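Local coordinates for ORF 37 (Human herpesvirus 8 type M, PDB 3FHD), which cleaves single- and double-stranded DNA as an endonuclease and exonuclease, processing branched or non-linear viral DNA intermediates so that unit-length linear genomes can be packaged, at residues S241-A246 and Y265-R270; I405-I410 and P422-A427; S394-V399 and T462-P467; T428-K433 and P456-V461. All coordinates share one frame; numbering follows the deposited sequence.

Contact 1: S241-A246 and Y265-R270. With MG (magnesium ion), chain E; SO4 (sulfate ion), chain B.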
# COMPACT_ATOMS: atom_id res chain seq x y z
N SER A 241 1.91 -2.80 0.47
CA SER A 241 2.53 -2.83 -0.85
C SER A 241 2.58 -1.36 -1.30
O SER A 241 1.76 -0.53 -0.87
CB SER A 241 1.78 -3.71 -1.86
OG SER A 241 0.45 -3.26 -1.99
N LEU A 242 3.56 -1.01 -2.13
CA LEU A 242 3.64 0.34 -2.61
C LEU A 242 3.20 0.42 -4.06
O LEU A 242 3.34 -0.55 -4.79
CB LEU A 242 5.07 0.85 -2.50
CG LEU A 242 5.78 0.80 -1.11
CD1 LEU A 242 7.21 1.27 -1.24
CD2 LEU A 242 5.04 1.65 -0.06
N ASP A 243 2.69 1.57 -4.48
CA ASP A 243 2.30 1.72 -5.89
C ASP A 243 3.52 2.04 -6.75
O ASP A 243 3.71 1.43 -7.80
CB ASP A 243 1.24 2.81 -6.06
CG ASP A 243 -0.06 2.49 -5.34
OD1 ASP A 243 -0.26 1.34 -4.93
OD2 ASP A 243 -0.89 3.39 -5.19
N PHE A 244 4.32 3.03 -6.34
CA PHE A 244 5.45 3.52 -7.15
C PHE A 244 6.49 4.20 -6.28
O PHE A 244 6.13 4.86 -5.31
CB PHE A 244 4.90 4.57 -8.14
CG PHE A 244 5.96 5.21 -9.00
CD1 PHE A 244 6.45 4.57 -10.13
CD2 PHE A 244 6.47 6.46 -8.67
CE1 PHE A 244 7.46 5.20 -10.92
CE2 PHE A 244 7.47 7.07 -9.44
CZ PHE A 244 7.95 6.44 -10.57
N ALA A 245 7.78 4.06 -6.63
CA ALA A 245 8.84 4.80 -5.96
C ALA A 245 9.92 5.21 -6.94
O ALA A 245 10.25 4.47 -7.89
CB ALA A 245 9.43 4.00 -4.81
N ALA A 246 10.46 6.40 -6.71
CA ALA A 246 11.59 6.89 -7.50
C ALA A 246 12.86 6.84 -6.63
O ALA A 246 12.78 7.02 -5.41
CB ALA A 246 11.30 8.31 -8.01
N TYR A 265 5.24 7.19 -3.80
CA TYR A 265 3.91 7.68 -4.21
C TYR A 265 2.77 6.65 -4.06
O TYR A 265 2.91 5.49 -4.50
CB TYR A 265 3.90 8.15 -5.69
CG TYR A 265 4.87 9.25 -6.08
CD1 TYR A 265 4.41 10.52 -6.45
CD2 TYR A 265 6.25 9.00 -6.15
CE1 TYR A 265 5.32 11.52 -6.83
CE2 TYR A 265 7.15 9.99 -6.54
CZ TYR A 265 6.69 11.24 -6.88
OH TYR A 265 7.58 12.22 -7.25
N GLU A 266 1.70 7.05 -3.37
CA GLU A 266 0.46 6.31 -3.33
C GLU A 266 -0.47 6.89 -4.44
O GLU A 266 -0.75 8.07 -4.43
CB GLU A 266 -0.17 6.42 -1.95
CG GLU A 266 -1.57 5.83 -1.81
CD GLU A 266 -1.69 4.36 -2.25
OE1 GLU A 266 -0.80 3.49 -1.96
OE2 GLU A 266 -2.72 4.05 -2.86
N ILE A 267 -0.92 6.05 -5.36
CA ILE A 267 -1.68 6.51 -6.54
C ILE A 267 -3.18 6.34 -6.30
O ILE A 267 -3.60 5.30 -5.83
CB ILE A 267 -1.21 5.75 -7.81
CG1 ILE A 267 0.19 6.22 -8.21
CG2 ILE A 267 -2.22 5.91 -9.00
CD1 ILE A 267 0.94 5.25 -9.07
N LYS A 268 -3.99 7.38 -6.57
CA LYS A 268 -5.47 7.29 -6.49
C LYS A 268 -6.06 7.82 -7.80
O LYS A 268 -5.47 8.69 -8.42
CB LYS A 268 -6.03 8.14 -5.33
CG LYS A 268 -5.48 7.79 -3.95
CD LYS A 268 -5.91 6.36 -3.59
CE LYS A 268 -5.27 5.94 -2.27
NZ LYS A 268 -5.47 4.49 -2.02
N CYS A 269 -7.19 7.30 -8.24
CA CYS A 269 -7.87 7.87 -9.42
C CYS A 269 -9.22 8.39 -9.01
O CYS A 269 -9.88 7.80 -8.14
CB CYS A 269 -7.97 6.83 -10.53
SG CYS A 269 -6.41 6.10 -10.99
N ARG A 270 -9.63 9.53 -9.59
CA ARG A 270 -10.89 10.18 -9.21
C ARG A 270 -11.99 9.94 -10.23
O ARG A 270 -12.20 10.77 -11.09
CB ARG A 270 -10.69 11.68 -9.10
CG ARG A 270 -9.56 12.07 -8.20
CD ARG A 270 -10.12 12.30 -6.85
NE ARG A 270 -10.45 11.03 -6.26
CZ ARG A 270 -11.16 10.87 -5.16
NH1 ARG A 270 -11.63 11.93 -4.53
NH2 ARG A 270 -11.39 9.65 -4.69
MG MG E . -3.26 3.11 -4.97
S SO4 B . -1.85 -2.19 0.88
O1 SO4 B . -2.96 -2.59 1.74
O2 SO4 B . -2.27 -1.05 0.06
O3 SO4 B . -0.77 -1.81 1.77
O4 SO4 B . -1.39 -3.32 0.12
O HOH W 1 2.48 3.62 -2.41
O HOH W 2 -2.98 1.09 -3.00

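Contact 2: I405-I410 and P422-A427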
# COMPACT_ATOMS: atom_id res chain seq x y z
N ILE A 405 6.84 1.33 7.31
CA ILE A 405 7.42 0.11 6.75
C ILE A 405 8.65 0.41 5.90
O ILE A 405 9.68 -0.25 6.06
CB ILE A 405 6.42 -0.78 5.98
CG1 ILE A 405 5.31 -1.33 6.91
CG2 ILE A 405 7.18 -1.89 5.15
CD1 ILE A 405 5.84 -2.14 8.08
N VAL A 406 8.56 1.41 5.03
CA VAL A 406 9.75 1.85 4.25
C VAL A 406 10.95 2.20 5.15
O VAL A 406 12.10 1.84 4.89
CB VAL A 406 9.41 3.05 3.31
CG1 VAL A 406 10.70 3.62 2.72
CG2 VAL A 406 8.55 2.60 2.16
N GLU A 407 10.69 2.98 6.20
CA GLU A 407 11.75 3.41 7.12
C GLU A 407 12.34 2.29 7.98
O GLU A 407 13.54 2.30 8.27
CB GLU A 407 11.29 4.62 7.93
CG GLU A 407 11.24 5.87 7.05
CD GLU A 407 10.30 6.96 7.56
OE1 GLU A 407 9.97 6.94 8.78
OE2 GLU A 407 9.90 7.83 6.73
N GLU A 408 11.50 1.33 8.35
CA GLU A 408 11.93 0.08 9.00
C GLU A 408 12.92 -0.71 8.11
O GLU A 408 13.98 -1.10 8.59
CB GLU A 408 10.69 -0.77 9.35
CG GLU A 408 10.95 -2.11 10.14
CD GLU A 408 9.62 -2.87 10.39
OE1 GLU A 408 8.56 -2.27 10.16
OE2 GLU A 408 9.60 -4.06 10.82
N TYR A 409 12.59 -0.91 6.83
CA TYR A 409 13.47 -1.63 5.90
C TYR A 409 14.80 -0.87 5.67
O TYR A 409 15.87 -1.45 5.71
CB TYR A 409 12.75 -1.83 4.55
CG TYR A 409 11.79 -3.02 4.47
CD1 TYR A 409 11.99 -4.03 3.50
CD2 TYR A 409 10.74 -3.17 5.36
CE1 TYR A 409 11.10 -5.13 3.40
CE2 TYR A 409 9.85 -4.30 5.28
CZ TYR A 409 10.04 -5.28 4.30
OH TYR A 409 9.17 -6.36 4.16
N ILE A 410 14.72 0.45 5.46
CA ILE A 410 15.93 1.28 5.38
C ILE A 410 16.82 1.14 6.64
O ILE A 410 18.04 1.19 6.54
CB ILE A 410 15.56 2.78 5.16
CG1 ILE A 410 15.03 2.98 3.76
CG2 ILE A 410 16.81 3.73 5.41
CD1 ILE A 410 14.34 4.33 3.55
N PRO A 422 13.15 9.61 3.40
CA PRO A 422 12.34 9.61 2.18
C PRO A 422 11.21 10.66 2.24
O PRO A 422 10.88 11.15 3.32
CB PRO A 422 11.78 8.19 2.14
CG PRO A 422 12.78 7.38 2.98
CD PRO A 422 13.12 8.32 4.10
N LYS A 423 10.70 11.03 1.06
CA LYS A 423 9.53 11.89 0.95
C LYS A 423 8.34 11.12 0.35
O LYS A 423 8.54 10.24 -0.50
CB LYS A 423 9.86 13.13 0.09
CG LYS A 423 11.03 13.94 0.60
CD LYS A 423 10.67 14.82 1.79
CE LYS A 423 11.86 15.64 2.28
NZ LYS A 423 12.97 14.81 2.93
N TYR A 424 7.14 11.45 0.82
CA TYR A 424 5.87 10.72 0.51
C TYR A 424 4.88 11.64 -0.18
O TYR A 424 4.82 12.86 0.10
CB TYR A 424 5.25 10.10 1.77
CG TYR A 424 6.25 9.22 2.46
CD1 TYR A 424 6.46 7.89 2.03
CD2 TYR A 424 7.07 9.74 3.48
CE1 TYR A 424 7.45 7.11 2.64
CE2 TYR A 424 8.05 8.96 4.10
CZ TYR A 424 8.25 7.66 3.66
OH TYR A 424 9.22 6.91 4.30
N TYR A 425 4.11 11.06 -1.10
CA TYR A 425 3.14 11.82 -1.91
C TYR A 425 1.91 10.99 -2.20
O TYR A 425 1.96 9.74 -2.26
CB TYR A 425 3.76 12.21 -3.26
CG TYR A 425 5.09 12.94 -3.16
CD1 TYR A 425 5.15 14.33 -3.06
CD2 TYR A 425 6.27 12.22 -3.17
CE1 TYR A 425 6.39 15.00 -2.96
CE2 TYR A 425 7.50 12.85 -3.08
CZ TYR A 425 7.56 14.23 -2.98
OH TYR A 425 8.81 14.81 -2.89
N ILE A 426 0.78 11.68 -2.38
CA ILE A 426 -0.36 11.08 -3.02
C ILE A 426 -0.42 11.65 -4.43
O ILE A 426 -0.42 12.87 -4.62
CB ILE A 426 -1.66 11.35 -2.27
CG1 ILE A 426 -1.63 10.66 -0.90
CG2 ILE A 426 -2.88 10.89 -3.10
CD1 ILE A 426 -2.63 11.29 0.12
N ALA A 427 -0.45 10.74 -5.42
CA ALA A 427 -0.56 11.10 -6.83
C ALA A 427 -1.98 10.80 -7.32
O ALA A 427 -2.35 9.65 -7.43
CB ALA A 427 0.44 10.33 -7.64

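Contact 3: S394-V399 and T462-P467. With SO4 (sulfate ion), chain B.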
# COMPACT_ATOMS: atom_id res chain seq x y z
N SER A 394 -8.67 8.58 5.46
CA SER A 394 -8.02 7.26 5.45
C SER A 394 -6.74 7.20 4.59
O SER A 394 -5.87 6.40 4.89
CB SER A 394 -9.02 6.17 5.04
OG SER A 394 -9.23 6.21 3.67
N TYR A 395 -6.61 8.04 3.57
CA TYR A 395 -5.39 8.04 2.73
C TYR A 395 -4.17 8.59 3.46
O TYR A 395 -3.04 8.19 3.16
CB TYR A 395 -5.56 8.76 1.39
CG TYR A 395 -6.63 8.18 0.49
CD1 TYR A 395 -7.15 6.90 0.73
CD2 TYR A 395 -7.09 8.87 -0.61
CE1 TYR A 395 -8.14 6.36 -0.06
CE2 TYR A 395 -8.11 8.31 -1.45
CZ TYR A 395 -8.60 7.06 -1.15
OH TYR A 395 -9.58 6.48 -1.93
N PHE A 396 -4.40 9.50 4.40
CA PHE A 396 -3.33 9.98 5.25
C PHE A 396 -2.72 8.85 6.09
O PHE A 396 -1.49 8.69 6.12
CB PHE A 396 -3.77 11.16 6.14
CG PHE A 396 -2.68 11.62 7.06
CD1 PHE A 396 -1.69 12.51 6.59
CD2 PHE A 396 -2.62 11.17 8.38
CE1 PHE A 396 -0.65 12.93 7.45
CE2 PHE A 396 -1.58 11.61 9.24
CZ PHE A 396 -0.61 12.47 8.76
N TYR A 397 -3.59 8.05 6.71
CA TYR A 397 -3.22 6.88 7.50
C TYR A 397 -2.55 5.79 6.64
O TYR A 397 -1.67 5.10 7.10
CB TYR A 397 -4.51 6.28 8.10
CG TYR A 397 -4.97 7.04 9.31
CD1 TYR A 397 -4.74 6.53 10.59
CD2 TYR A 397 -5.57 8.30 9.19
CE1 TYR A 397 -5.16 7.24 11.74
CE2 TYR A 397 -5.96 9.03 10.33
CZ TYR A 397 -5.74 8.49 11.60
OH TYR A 397 -6.13 9.18 12.75
N GLN A 398 -3.05 5.59 5.43
CA GLN A 398 -2.43 4.65 4.48
C GLN A 398 -0.96 4.96 4.18
O GLN A 398 -0.11 4.08 4.28
CB GLN A 398 -3.25 4.57 3.17
CG GLN A 398 -2.59 3.69 2.10
CD GLN A 398 -3.55 3.30 1.00
OE1 GLN A 398 -4.42 4.09 0.61
NE2 GLN A 398 -3.41 2.07 0.51
N VAL A 399 -0.66 6.22 3.85
CA VAL A 399 0.71 6.61 3.53
C VAL A 399 1.56 6.61 4.82
O VAL A 399 2.77 6.35 4.77
CB VAL A 399 0.76 7.99 2.80
CG1 VAL A 399 2.20 8.34 2.41
CG2 VAL A 399 -0.11 7.95 1.54
N THR A 462 0.57 15.62 -4.22
CA THR A 462 0.41 16.24 -2.92
C THR A 462 1.39 15.59 -1.92
O THR A 462 1.33 14.37 -1.72
CB THR A 462 -1.07 16.05 -2.44
OG1 THR A 462 -1.96 16.66 -3.40
CG2 THR A 462 -1.30 16.70 -1.09
N PRO A 463 2.29 16.39 -1.31
CA PRO A 463 3.20 15.90 -0.25
C PRO A 463 2.45 15.48 1.03
O PRO A 463 1.35 16.00 1.32
CB PRO A 463 4.12 17.11 0.03
CG PRO A 463 3.41 18.27 -0.47
CD PRO A 463 2.54 17.81 -1.62
N VAL A 464 3.02 14.52 1.76
CA VAL A 464 2.47 14.09 3.05
C VAL A 464 3.65 13.97 4.04
O VAL A 464 4.62 13.29 3.76
CB VAL A 464 1.74 12.69 2.98
CG1 VAL A 464 0.94 12.46 4.29
CG2 VAL A 464 0.76 12.60 1.77
N TYR A 465 3.54 14.65 5.18
CA TYR A 465 4.55 14.61 6.25
C TYR A 465 3.97 13.97 7.51
O TYR A 465 2.77 14.10 7.76
CB TYR A 465 5.08 16.02 6.54
CG TYR A 465 5.63 16.74 5.32
CD1 TYR A 465 6.96 16.58 4.92
CD2 TYR A 465 4.82 17.58 4.56
CE1 TYR A 465 7.46 17.26 3.78
CE2 TYR A 465 5.29 18.24 3.43
CZ TYR A 465 6.62 18.08 3.05
OH TYR A 465 7.09 18.76 1.93
N PHE A 466 4.82 13.27 8.29
CA PHE A 466 4.37 12.50 9.47
C PHE A 466 5.19 12.83 10.74
O PHE A 466 6.34 12.35 10.89
CB PHE A 466 4.39 10.98 9.22
CG PHE A 466 3.65 10.56 7.99
CD1 PHE A 466 2.26 10.53 7.98
CD2 PHE A 466 4.36 10.23 6.83
CE1 PHE A 466 1.59 10.18 6.80
CE2 PHE A 466 3.70 9.86 5.67
CZ PHE A 466 2.32 9.86 5.65
N PRO A 467 4.60 13.62 11.67
CA PRO A 467 5.28 13.90 12.94
C PRO A 467 5.56 12.59 13.68
O PRO A 467 4.76 11.65 13.59
CB PRO A 467 4.27 14.77 13.71
CG PRO A 467 3.27 15.24 12.68
CD PRO A 467 3.24 14.19 11.62
S SO4 B . -1.85 -2.19 0.88
O1 SO4 B . -2.96 -2.59 1.74
O2 SO4 B . -2.27 -1.05 0.06
O3 SO4 B . -0.77 -1.81 1.77
O4 SO4 B . -1.39 -3.32 0.12

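Contact 4: T428-K433 and P456-V461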
# COMPACT_ATOMS: atom_id res chain seq x y z
N THR A 428 -2.73 11.85 -7.65
CA THR A 428 -4.13 11.73 -8.00
C THR A 428 -4.27 11.95 -9.50
O THR A 428 -3.88 13.01 -9.99
CB THR A 428 -4.97 12.81 -7.27
OG1 THR A 428 -4.95 12.57 -5.86
CG2 THR A 428 -6.40 12.76 -7.72
N GLY A 429 -4.81 10.95 -10.20
CA GLY A 429 -5.08 11.03 -11.63
C GLY A 429 -6.54 11.30 -11.96
O GLY A 429 -7.43 10.81 -11.30
N PHE A 430 -6.77 12.09 -13.01
CA PHE A 430 -8.10 12.47 -13.50
C PHE A 430 -8.14 12.07 -14.95
O PHE A 430 -7.08 12.09 -15.63
CB PHE A 430 -8.33 13.98 -13.38
CG PHE A 430 -8.38 14.49 -11.96
CD1 PHE A 430 -9.60 14.69 -11.31
CD2 PHE A 430 -7.20 14.78 -11.27
CE1 PHE A 430 -9.65 15.15 -10.01
CE2 PHE A 430 -7.24 15.26 -9.96
CZ PHE A 430 -8.47 15.44 -9.32
N PHE A 431 -9.32 11.69 -15.41
CA PHE A 431 -9.46 11.01 -16.71
C PHE A 431 -10.66 11.51 -17.51
O PHE A 431 -11.57 12.15 -16.96
CB PHE A 431 -9.55 9.48 -16.54
CG PHE A 431 -8.30 8.84 -15.99
CD1 PHE A 431 -7.32 8.33 -16.84
CD2 PHE A 431 -8.12 8.73 -14.61
CE1 PHE A 431 -6.16 7.73 -16.33
CE2 PHE A 431 -6.95 8.14 -14.10
CZ PHE A 431 -5.97 7.65 -14.98
N ARG A 432 -10.63 11.21 -18.81
CA ARG A 432 -11.76 11.41 -19.70
C ARG A 432 -12.04 10.19 -20.60
O ARG A 432 -11.15 9.39 -20.90
CB ARG A 432 -11.61 12.70 -20.53
CG ARG A 432 -10.60 12.63 -21.68
CD ARG A 432 -10.69 13.89 -22.55
NE ARG A 432 -9.72 13.90 -23.67
CZ ARG A 432 -9.85 13.20 -24.79
NH1 ARG A 432 -10.89 12.39 -24.99
NH2 ARG A 432 -8.92 13.31 -25.75
N LYS A 433 -13.31 10.05 -20.99
CA LYS A 433 -13.69 9.04 -21.96
C LYS A 433 -13.04 9.31 -23.32
O LYS A 433 -12.83 10.47 -23.72
CB LYS A 433 -15.22 8.99 -22.12
CG LYS A 433 -16.01 8.50 -20.88
CD LYS A 433 -15.52 7.10 -20.39
CE LYS A 433 -16.50 6.49 -19.36
NZ LYS A 433 -16.00 5.17 -18.82
N PRO A 456 -5.80 10.01 -19.56
CA PRO A 456 -5.45 10.93 -18.47
C PRO A 456 -5.41 12.39 -18.91
O PRO A 456 -4.89 12.72 -19.99
CB PRO A 456 -4.07 10.45 -18.02
CG PRO A 456 -3.49 9.74 -19.21
CD PRO A 456 -4.65 9.19 -20.00
N THR A 457 -5.98 13.24 -18.06
CA THR A 457 -6.10 14.66 -18.35
C THR A 457 -5.33 15.54 -17.36
O THR A 457 -4.83 16.60 -17.73
CB THR A 457 -7.59 15.13 -18.31
OG1 THR A 457 -8.11 14.84 -17.01
CG2 THR A 457 -8.43 14.42 -19.38
N LEU A 458 -5.24 15.08 -16.12
CA LEU A 458 -4.73 15.91 -15.03
C LEU A 458 -4.09 15.03 -13.98
O LEU A 458 -4.61 13.96 -13.66
CB LEU A 458 -5.90 16.67 -14.42
CG LEU A 458 -5.71 17.78 -13.38
CD1 LEU A 458 -5.14 19.05 -14.02
CD2 LEU A 458 -7.09 18.07 -12.73
N LEU A 459 -2.96 15.51 -13.45
CA LEU A 459 -2.23 14.85 -12.37
C LEU A 459 -1.97 15.85 -11.25
O LEU A 459 -1.46 16.95 -11.48
CB LEU A 459 -0.92 14.24 -12.90
CG LEU A 459 -0.04 13.44 -11.90
CD1 LEU A 459 -0.69 12.15 -11.48
CD2 LEU A 459 1.35 13.17 -12.48
N ILE A 460 -2.34 15.49 -10.03
CA ILE A 460 -2.01 16.31 -8.87
C ILE A 460 -1.10 15.51 -7.94
O ILE A 460 -1.40 14.36 -7.63
CB ILE A 460 -3.28 16.74 -8.14
CG1 ILE A 460 -4.22 17.51 -9.11
CG2 ILE A 460 -2.93 17.56 -6.89
CD1 ILE A 460 -5.39 18.19 -8.44
N VAL A 461 0.01 16.11 -7.52
CA VAL A 461 0.94 15.46 -6.60
C VAL A 461 0.94 16.28 -5.32
O VAL A 461 1.24 17.49 -5.34
CB VAL A 461 2.37 15.31 -7.20
CG1 VAL A 461 3.34 14.69 -6.18
CG2 VAL A 461 2.35 14.44 -8.48
O HOH W 3 -2.95 14.46 -4.92

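Contact 1: S241-A246 and Y265-R270
The metal site of a PD-(D/E)XK nuclease lies where Asp243 meets Glu266 and Ile267, and one magnesium ion is held jointly by the two segments. Asp243 OD2, Glu266 OE2 and the carbonyl O of Ile267 each lie 2.4 Å from the ion. OD2 of Asp243 serves twice, since its anti lone pair also accepts the N-H of Ile267 at 2.7 Å in a nearly straight bond (164°), which ties the aspartate to the backbone of the opposite strand. The carboxylates of Asp243 and Glu266 have planes 60° apart, with OD2 of Asp243 only 3.0 Å from OE2 of Glu266, a closeness explained by the shared cation. Glu266 CB points away from Asp243, and a bend at chi2 swings CD back. Asp243, Glu266 and Lys268 match the D...ExK signature of this superfamily; NZ of Lys268 forms a salt bridge with Glu266 OE2, reaching it from above the carboxylate plane, and a second bond with Gln398. Beyond the site, Phe244 and Tyr265 form an antiparallel hydrogen-bonded pair, with Tyr265 N donating to Phe244 O at 2.9 Å. Their side chains run alongside each other in an offset edge-to-face pair, the edge of Phe244 turned toward the face of Tyr265 with planes at 62° and CD2 of Phe244 3.6 Å from CD2 of Tyr265. Water 1 bridges Asp243 N and Tyr265 O.

Contact 2: I405-I410 and P422-A427
The ring of Tyr424 is met at its edge, near its plane, by OE2 of Glu407, and the carboxylate of Glu407 is turned 56° from that ring. Tyr424 OH donates a proton to Glu407 OE2 at 2.7 Å, the hydroxyl standing above the carboxylate plane, 37° out of it. The same oxygen lies 3.4 Å from CE2 of Tyr424, so it sits beside the rim as well as against the hydroxyl. Glu407 reaches this place from the flank of the helix: its CG is anti to the carbonyl carbon (chi1 -72°) and the chain runs extended beyond it. Its other oxygen, OE1, forms a salt bridge with Lys471, so the two ends of the carboxylate have separate partners. Val406 comes tip to tip with Tyr424, CG1 lying 3.9 Å from the OH, which places an apolar methyl next to the bonded hydroxyl. Ile410, one helical turn after Val406, meets Pro422 in the same manner, and the 3.5 Å between CD1 of Ile410 and CG of Pro422 is shorter than a normal carbon-carbon contact. Only Val406, Glu407 and Ile410 of 405-410 touch 422-427, and there only Pro422 and Tyr424. Helix 394-412 thus packs here against the beginning of strand 423-432, whose backbone hydrogen-bonds to strand 262-269 through Lys423 and to strand 455-464 through Tyr424.

Contact 3: S394-V399 and T462-P467
The side chains of Phe396 and Phe466 run past one another in opposite senses, their ring planes at 48° and centroids 5.1 Å apart, neither a stack nor edge-to-face. CE1 of Phe466 stands 3.6 Å above one face of the Phe396 ring, displaced toward the rim. The two side chains leave the backbone differently: CG of Phe396 is anti to its backbone N (chi1 178°), CG of Phe466 anti to its carbonyl carbon (chi1 -52°). The rim of Phe466 also meets the helix backbone: the carbonyl O of Phe396 lies at the ring edge near its plane, 3.5 Å from CE1 of Phe466. This is where helix 394-412 lies against the end of strand 455-464 and the residues that follow it, just before Pro467 takes the N-cap position of helix 468-489. No hydrogen bond joins the two segments; packing is apolar. Val399, one turn on from Phe396, crosses Phe466 at about a right angle, its CG1 in the ring plane 3.6 Å from CZ of Phe466. Val464 crosses Phe396 at a slant, its CG1 3.5 Å from CD1 of Phe396, and the carbonyl O of Tyr465 lies at the edge of the same ring, 3.6 Å from CE1 of Phe396. On the helix side turned from the strand, extended Gln398 carries NE2 to a weak hydrogen bond with sulfate O2.

Contact 4: T428-K433 and P456-V461
A classic beta bulge interrupts the antiparallel pairing of strands 423-432 and 455-464, two neighbours inside the mixed central sheet, where Thr457 and Leu458 both face Phe430. Before it the register is regular: Thr428 and Ile460 form a hydrogen-bonded pair, Thr428 N reaching Ile460 O at 2.8 Å in an almost straight bond (176°), with the return bond from Ile460 N. Gly429 and Leu459 follow as a non-hydrogen-bonded pair. At the bulge Phe430 N donates to Leu458 O at 2.9 Å, but Phe430 O accepts from Thr457 N, also at 2.9 Å, and the register moves by one so that Phe431 pairs with Pro456. The short strand axes run at 155°, which fits antiparallel neighbours with a twist. Phe430 and Leu458 lie side by side on one face of the sheet; CG of Leu458 is anti to its backbone N (chi1 -172°), and its CD2 makes a CH-pi contact, 4.0 Å from the centroid of the Phe430 ring and over its face. CD1 of Ile460 adds to this group from an oblique position, 3.8 Å from CE2 of Phe430. On the other face CE1 of Phe431 packs 3.8 Å from CB of Pro456, and both residues touch helix 203-217. Thr457 turns CG2 to the aliphatic part of Arg432, 3.6 Å from its CG, while the guanidinium of Arg432 forms salt bridges with Asp438 and Asp369.

How the contacts relate
Contact 1 closes first along the chain; contacts 2 and 4 follow in series, both nested inside the loop closed by contact 3. All four reach one mixed sheet, in which strands 244-245, 262-269, 423-432 and 455-464 lie in that order. Helix 394-412 carries contacts 2 and 3, whose centres are about 10 Å apart. Contacts 2 and 4 divide strand 423-432 between them, their centres about 23 Å apart. Probable backbone hydrogen bonds join contact 1 to contact 2 (Glu266 O with Ala427 N) and to contact 4 (Lys268 O with Gly429 N). Strand 262-269, which gives the magnesium Glu266 and Ile267, is thus flanked by 244-245 and 423-432 and touched by helix 394-412.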